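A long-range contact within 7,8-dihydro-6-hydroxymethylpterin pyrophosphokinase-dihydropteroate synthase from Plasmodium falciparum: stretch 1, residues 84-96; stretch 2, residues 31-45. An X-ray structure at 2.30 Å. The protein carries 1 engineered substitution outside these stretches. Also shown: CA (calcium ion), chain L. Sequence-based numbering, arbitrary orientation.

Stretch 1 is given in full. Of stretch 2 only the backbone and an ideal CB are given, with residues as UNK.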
# COMPACT_ATOMS: atom_id res chain seq x y z
N TYR B 84 -1.36 -25.63 -37.67
CA TYR B 84 -0.73 -26.68 -38.45
C TYR B 84 0.40 -27.31 -37.64
O TYR B 84 0.93 -28.36 -38.02
CB TYR B 84 -0.18 -26.13 -39.77
CG TYR B 84 0.92 -25.11 -39.61
CD1 TYR B 84 0.62 -23.76 -39.51
CD2 TYR B 84 2.25 -25.49 -39.55
CE1 TYR B 84 1.62 -22.81 -39.36
CE2 TYR B 84 3.26 -24.55 -39.40
CZ TYR B 84 2.94 -23.21 -39.30
OH TYR B 84 3.93 -22.27 -39.15
N ILE B 85 0.78 -26.64 -36.55
CA ILE B 85 1.78 -27.13 -35.61
C ILE B 85 1.24 -28.41 -34.97
O ILE B 85 1.97 -29.39 -34.81
CB ILE B 85 2.18 -26.04 -34.59
CG1 ILE B 85 3.27 -25.11 -35.14
CG2 ILE B 85 2.60 -26.64 -33.25
CD1 ILE B 85 2.74 -23.85 -35.80
N ASN B 86 -0.06 -28.39 -34.65
CA ASN B 86 -0.73 -29.53 -34.06
C ASN B 86 -0.45 -30.78 -34.90
O ASN B 86 0.03 -31.78 -34.37
CB ASN B 86 -2.22 -29.25 -33.81
CG ASN B 86 -2.46 -27.99 -32.99
OD1 ASN B 86 -2.03 -26.90 -33.37
ND2 ASN B 86 -3.15 -28.13 -31.87
N GLU B 87 -0.72 -30.69 -36.21
CA GLU B 87 -0.59 -31.81 -37.13
C GLU B 87 0.89 -32.15 -37.33
O GLU B 87 1.25 -33.32 -37.31
CB GLU B 87 -1.32 -31.54 -38.45
CG GLU B 87 -1.47 -32.77 -39.35
CD GLU B 87 -2.59 -33.75 -39.02
OE1 GLU B 87 -3.73 -33.31 -38.78
OE2 GLU B 87 -2.32 -34.98 -39.01
N LEU B 88 1.73 -31.12 -37.49
CA LEU B 88 3.16 -31.27 -37.66
C LEU B 88 3.75 -32.21 -36.60
O LEU B 88 4.54 -33.08 -36.94
CB LEU B 88 3.83 -29.89 -37.61
CG LEU B 88 5.26 -29.86 -37.08
CD1 LEU B 88 6.25 -30.41 -38.10
CD2 LEU B 88 5.66 -28.45 -36.67
N MET B 89 3.34 -32.02 -35.34
CA MET B 89 3.85 -32.79 -34.21
C MET B 89 3.43 -34.26 -34.31
O MET B 89 4.12 -35.13 -33.77
CB MET B 89 3.34 -32.24 -32.87
CG MET B 89 3.82 -30.84 -32.54
SD MET B 89 5.62 -30.63 -32.50
CE MET B 89 6.10 -31.88 -31.31
N GLN B 90 2.31 -34.53 -34.99
CA GLN B 90 1.78 -35.88 -35.10
C GLN B 90 2.60 -36.71 -36.09
O GLN B 90 2.69 -37.92 -35.93
CB GLN B 90 0.29 -35.88 -35.45
CG GLN B 90 -0.63 -35.64 -34.25
CD GLN B 90 -2.02 -36.20 -34.45
OE1 GLN B 90 -2.54 -36.92 -33.60
NE2 GLN B 90 -2.63 -35.88 -35.58
N ASN B 91 3.21 -36.04 -37.08
CA ASN B 91 3.92 -36.71 -38.16
C ASN B 91 5.35 -36.18 -38.26
O ASN B 91 5.68 -35.44 -39.18
CB ASN B 91 3.20 -36.57 -39.51
CG ASN B 91 1.75 -37.03 -39.47
OD1 ASN B 91 0.84 -36.20 -39.46
ND2 ASN B 91 1.54 -38.33 -39.45
N LEU B 92 6.19 -36.56 -37.29
CA LEU B 92 7.57 -36.12 -37.28
C LEU B 92 8.47 -37.33 -37.52
O LEU B 92 8.12 -38.44 -37.12
CB LEU B 92 7.91 -35.51 -35.91
CG LEU B 92 7.41 -34.09 -35.63
CD1 LEU B 92 7.63 -33.75 -34.16
CD2 LEU B 92 8.10 -33.07 -36.52
N GLU B 93 9.63 -37.07 -38.13
CA GLU B 93 10.62 -38.11 -38.34
C GLU B 93 11.26 -38.43 -36.99
O GLU B 93 11.64 -37.52 -36.26
CB GLU B 93 11.70 -37.64 -39.32
CG GLU B 93 11.19 -37.46 -40.74
CD GLU B 93 11.93 -36.38 -41.52
OE1 GLU B 93 12.36 -35.39 -40.89
OE2 GLU B 93 12.09 -36.54 -42.75
N GLU B 94 11.38 -39.73 -36.70
CA GLU B 94 12.02 -40.19 -35.47
C GLU B 94 13.48 -39.72 -35.47
O GLU B 94 14.08 -39.55 -36.52
CB GLU B 94 11.89 -41.71 -35.33
CG GLU B 94 10.53 -42.16 -34.83
CD GLU B 94 10.35 -42.24 -33.32
OE1 GLU B 94 11.29 -41.87 -32.58
OE2 GLU B 94 9.26 -42.67 -32.87
N SER B 95 14.01 -39.48 -34.26
CA SER B 95 15.42 -39.18 -34.06
C SER B 95 16.22 -40.47 -34.18
O SER B 95 15.64 -41.55 -34.10
CB SER B 95 15.63 -38.52 -32.72
OG SER B 95 17.01 -38.31 -32.45
N LYS B 96 17.54 -40.35 -34.36
CA LYS B 96 18.42 -41.51 -34.39
C LYS B 96 19.04 -41.71 -33.02
O LYS B 96 19.87 -42.60 -32.83
CB LYS B 96 19.52 -41.35 -35.44
CG LYS B 96 19.07 -41.48 -36.89
CD LYS B 96 20.19 -41.93 -37.80
CE LYS B 96 19.72 -42.26 -39.20
NZ LYS B 96 20.84 -42.63 -40.08
N UNK B 31 3.93 -18.58 -26.75
CA UNK B 31 4.12 -19.76 -25.91
C UNK B 31 4.14 -21.02 -26.76
O UNK B 31 5.02 -21.86 -26.59
CB UNK B 31 3.02 -19.85 -24.85
N UNK B 32 3.15 -21.17 -27.65
CA UNK B 32 3.03 -22.38 -28.46
C UNK B 32 4.26 -22.52 -29.36
O UNK B 32 4.84 -23.60 -29.45
CB UNK B 32 1.75 -22.35 -29.30
N UNK B 33 4.68 -21.40 -29.96
CA UNK B 33 5.80 -21.39 -30.88
C UNK B 33 7.06 -21.82 -30.13
O UNK B 33 7.76 -22.74 -30.57
CB UNK B 33 5.98 -20.01 -31.51
N UNK B 34 7.32 -21.17 -29.00
CA UNK B 34 8.59 -21.38 -28.32
C UNK B 34 8.64 -22.76 -27.66
O UNK B 34 9.69 -23.40 -27.64
CB UNK B 34 8.82 -20.29 -27.28
N UNK B 35 7.50 -23.24 -27.17
CA UNK B 35 7.47 -24.57 -26.57
C UNK B 35 7.59 -25.68 -27.63
O UNK B 35 8.17 -26.74 -27.37
CB UNK B 35 6.18 -24.75 -25.77
N UNK B 36 7.04 -25.45 -28.83
CA UNK B 36 7.19 -26.37 -29.95
C UNK B 36 8.67 -26.53 -30.28
O UNK B 36 9.17 -27.65 -30.42
CB UNK B 36 6.41 -25.88 -31.17
N UNK B 37 9.39 -25.40 -30.37
CA UNK B 37 10.83 -25.42 -30.60
C UNK B 37 11.55 -26.12 -29.45
O UNK B 37 12.51 -26.85 -29.71
CB UNK B 37 11.36 -24.00 -30.77
N UNK B 38 11.11 -25.91 -28.20
CA UNK B 38 11.75 -26.61 -27.08
C UNK B 38 11.65 -28.12 -27.28
O UNK B 38 12.63 -28.82 -27.08
CB UNK B 38 11.11 -26.21 -25.75
N UNK B 39 10.45 -28.60 -27.64
CA UNK B 39 10.23 -30.01 -27.90
C UNK B 39 11.16 -30.51 -29.01
O UNK B 39 11.82 -31.53 -28.84
CB UNK B 39 8.77 -30.26 -28.28
N UNK B 40 11.21 -29.77 -30.13
CA UNK B 40 12.02 -30.19 -31.26
C UNK B 40 13.50 -30.21 -30.90
O UNK B 40 14.23 -31.08 -31.36
CB UNK B 40 11.78 -29.27 -32.46
N UNK B 41 13.92 -29.27 -30.03
CA UNK B 41 15.28 -29.27 -29.51
C UNK B 41 15.53 -30.54 -28.68
O UNK B 41 16.56 -31.19 -28.84
CB UNK B 41 15.53 -28.02 -28.67
N UNK B 42 14.59 -30.88 -27.77
CA UNK B 42 14.69 -32.06 -26.92
C UNK B 42 14.77 -33.33 -27.77
O UNK B 42 15.45 -34.28 -27.39
CB UNK B 42 13.50 -32.13 -25.96
N UNK B 43 14.01 -33.34 -28.87
CA UNK B 43 13.87 -34.49 -29.76
C UNK B 43 15.14 -34.69 -30.60
O UNK B 43 15.69 -35.79 -30.63
CB UNK B 43 12.65 -34.31 -30.67
N UNK B 44 15.61 -33.61 -31.25
CA UNK B 44 16.60 -33.72 -32.31
C UNK B 44 18.01 -33.30 -31.89
O UNK B 44 18.95 -33.53 -32.64
CB UNK B 44 16.16 -32.87 -33.50
N UNK B 45 18.18 -32.69 -30.71
CA UNK B 45 19.49 -32.11 -30.39
C UNK B 45 20.12 -32.71 -29.13
O UNK B 45 21.33 -32.72 -29.02
CB UNK B 45 19.35 -30.60 -30.22
CA CA L . 16.18 -35.48 -25.67

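Stretch 2 is helical through 44, in a helix that begins before 31. Its axis runs nearly parallel to that of helix 85-90, at 10° and 11.9 Å. From Leu92 to Ser95, stretch 1 is extended and passes the C-terminal end of the helix.

Position 31 is out of reach of stretch 1, which sets no preference. It is Val31.

Position 32 points toward stretch 1, but its ideal CB has nothing of stretch 1 within 5.5 Å. A longer apolar side chain could reach Ile85. It is Leu32, and its CD1 lies 4.1 Å from Ile85 CG2.

Position 33 points sideways. An apolar chain with a few carbons past CB, such as Ile, Leu or Met, could still approach Ile85. It is Ile33, whose CD1 is 4.4 Å from Ile85 CD1.

Positions 34, 35, 37 and 38 are out of reach and are left open by stretch 1. They are Leu34, Glu35, Ala37 and Leu38.

Position 36 points toward stretch 1. Its ideal CB is 4.4 Å from Ile85 CG2 and 5.0 Å from Met89 SD, so a small side chain suits: Ala, Ser, Thr or Val. It is Thr36. Its OG1 donates to Leu32 O at 2.7 Å, satisfying the hydroxyl within the helix, and its CG2 lies 4.0 Å from Met89 SD.

Position 39 points toward stretch 1, with its ideal CB 4.4 Å from Met89 CE. Many side chains would fit if they turned aside. It is His39; its CB makes the contact, 4.3 Å from Met89 CE.

Position 40 points sideways, with Leu92 within range of a medium or long apolar chain. Leu, Ile or Met would suit. It is Leu40, with CD2 3.8 Å from Leu92 CD1.

Position 41 is out of reach of stretch 1, which sets no preference. It is Val41.

Position 42 is also out of reach, but its backbone O binds the calcium (CA) at 2.2 Å. An oxygen-bearing side chain such as Asp or Glu would suit. It is Glu42, whose OE1 binds CA at 2.5 Å.

Position 43 points sideways. Leu92 offers an apolar surface and Glu94 a negative charge beyond it, so Lys, Arg or Gln would suit. It is Lys43, extended as far as CE, which lies 4.0 Å from Leu92 CB; chi4 is p. Its NZ is 4.3 Å from Glu94 OE1, and a water bridges these two atoms.

Position 44 points sideways, but Glu93 O is an acceptor for a long side chain with a donor at its end. Tyr, Lys or Arg could serve. It is Tyr44, whose OH donates to Glu93 O at 2.6 Å.

Position 45 leaves the helix and points away. It is Leu45, without contact.

Stretch 2 31-45: VLILETALHLVEKYL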
# COMPACT_ATOMS: atom_id res chain seq x y z
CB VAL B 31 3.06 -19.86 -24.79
CG1 VAL B 31 3.26 -21.11 -23.94
CG2 VAL B 31 3.06 -18.62 -23.91
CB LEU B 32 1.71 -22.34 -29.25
CG LEU B 32 1.53 -23.40 -30.35
CD1 LEU B 32 1.50 -24.82 -29.78
CD2 LEU B 32 0.27 -23.13 -31.16
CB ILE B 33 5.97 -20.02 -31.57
CG1 ILE B 33 4.75 -19.58 -32.39
CG2 ILE B 33 7.25 -19.97 -32.40
CD1 ILE B 33 3.96 -20.72 -33.00
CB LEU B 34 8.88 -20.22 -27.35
CG LEU B 34 9.15 -18.88 -28.03
CD1 LEU B 34 8.99 -17.72 -27.06
CD2 LEU B 34 10.53 -18.86 -28.68
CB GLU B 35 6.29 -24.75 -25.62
CG GLU B 35 6.36 -23.84 -24.40
CD GLU B 35 5.53 -24.18 -23.17
OE1 GLU B 35 4.43 -24.76 -23.32
OE2 GLU B 35 6.00 -23.85 -22.06
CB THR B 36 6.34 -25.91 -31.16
OG1 THR B 36 4.95 -25.89 -30.82
CG2 THR B 36 6.57 -26.74 -32.40
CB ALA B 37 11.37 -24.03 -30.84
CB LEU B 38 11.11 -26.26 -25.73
CG LEU B 38 11.51 -24.92 -25.10
CD1 LEU B 38 10.71 -24.68 -23.83
CD2 LEU B 38 12.99 -24.87 -24.80
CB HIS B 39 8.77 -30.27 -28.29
CG HIS B 39 7.81 -30.07 -27.17
ND1 HIS B 39 7.93 -30.74 -25.96
CD2 HIS B 39 6.68 -29.33 -27.10
CE1 HIS B 39 6.93 -30.39 -25.18
NE2 HIS B 39 6.15 -29.52 -25.85
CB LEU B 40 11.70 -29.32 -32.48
CG LEU B 40 10.26 -29.47 -32.99
CD1 LEU B 40 9.94 -28.46 -34.08
CD2 LEU B 40 10.01 -30.90 -33.48
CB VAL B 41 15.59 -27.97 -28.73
CG1 VAL B 41 16.90 -28.05 -27.95
CG2 VAL B 41 15.56 -26.73 -29.61
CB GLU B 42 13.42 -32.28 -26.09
CG GLU B 42 13.54 -32.06 -24.59
CD GLU B 42 14.63 -32.76 -23.79
OE1 GLU B 42 15.01 -33.90 -24.11
OE2 GLU B 42 15.07 -32.15 -22.80
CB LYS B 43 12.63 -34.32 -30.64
CG LYS B 43 12.23 -35.52 -31.49
CD LYS B 43 10.93 -35.28 -32.22
CE LYS B 43 10.43 -36.49 -33.00
NZ LYS B 43 10.41 -37.72 -32.18
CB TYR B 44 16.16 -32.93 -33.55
CG TYR B 44 14.94 -33.46 -34.27
CD1 TYR B 44 14.77 -34.82 -34.51
CD2 TYR B 44 13.96 -32.60 -34.74
CE1 TYR B 44 13.66 -35.31 -35.17
CE2 TYR B 44 12.84 -33.07 -35.42
CZ TYR B 44 12.69 -34.43 -35.63
OH TYR B 44 11.60 -34.88 -36.31
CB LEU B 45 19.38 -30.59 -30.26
CG LEU B 45 19.10 -29.85 -31.57
CD1 LEU B 45 19.09 -28.34 -31.33
CD2 LEU B 45 20.14 -30.23 -32.61
O HOH W 1 12.43 -39.28 -32.03
O HOH W 2 18.11 -36.28 -33.55
O HOH W 3 17.85 -36.08 -24.50
O HOH W 4 17.22 -37.06 -27.20
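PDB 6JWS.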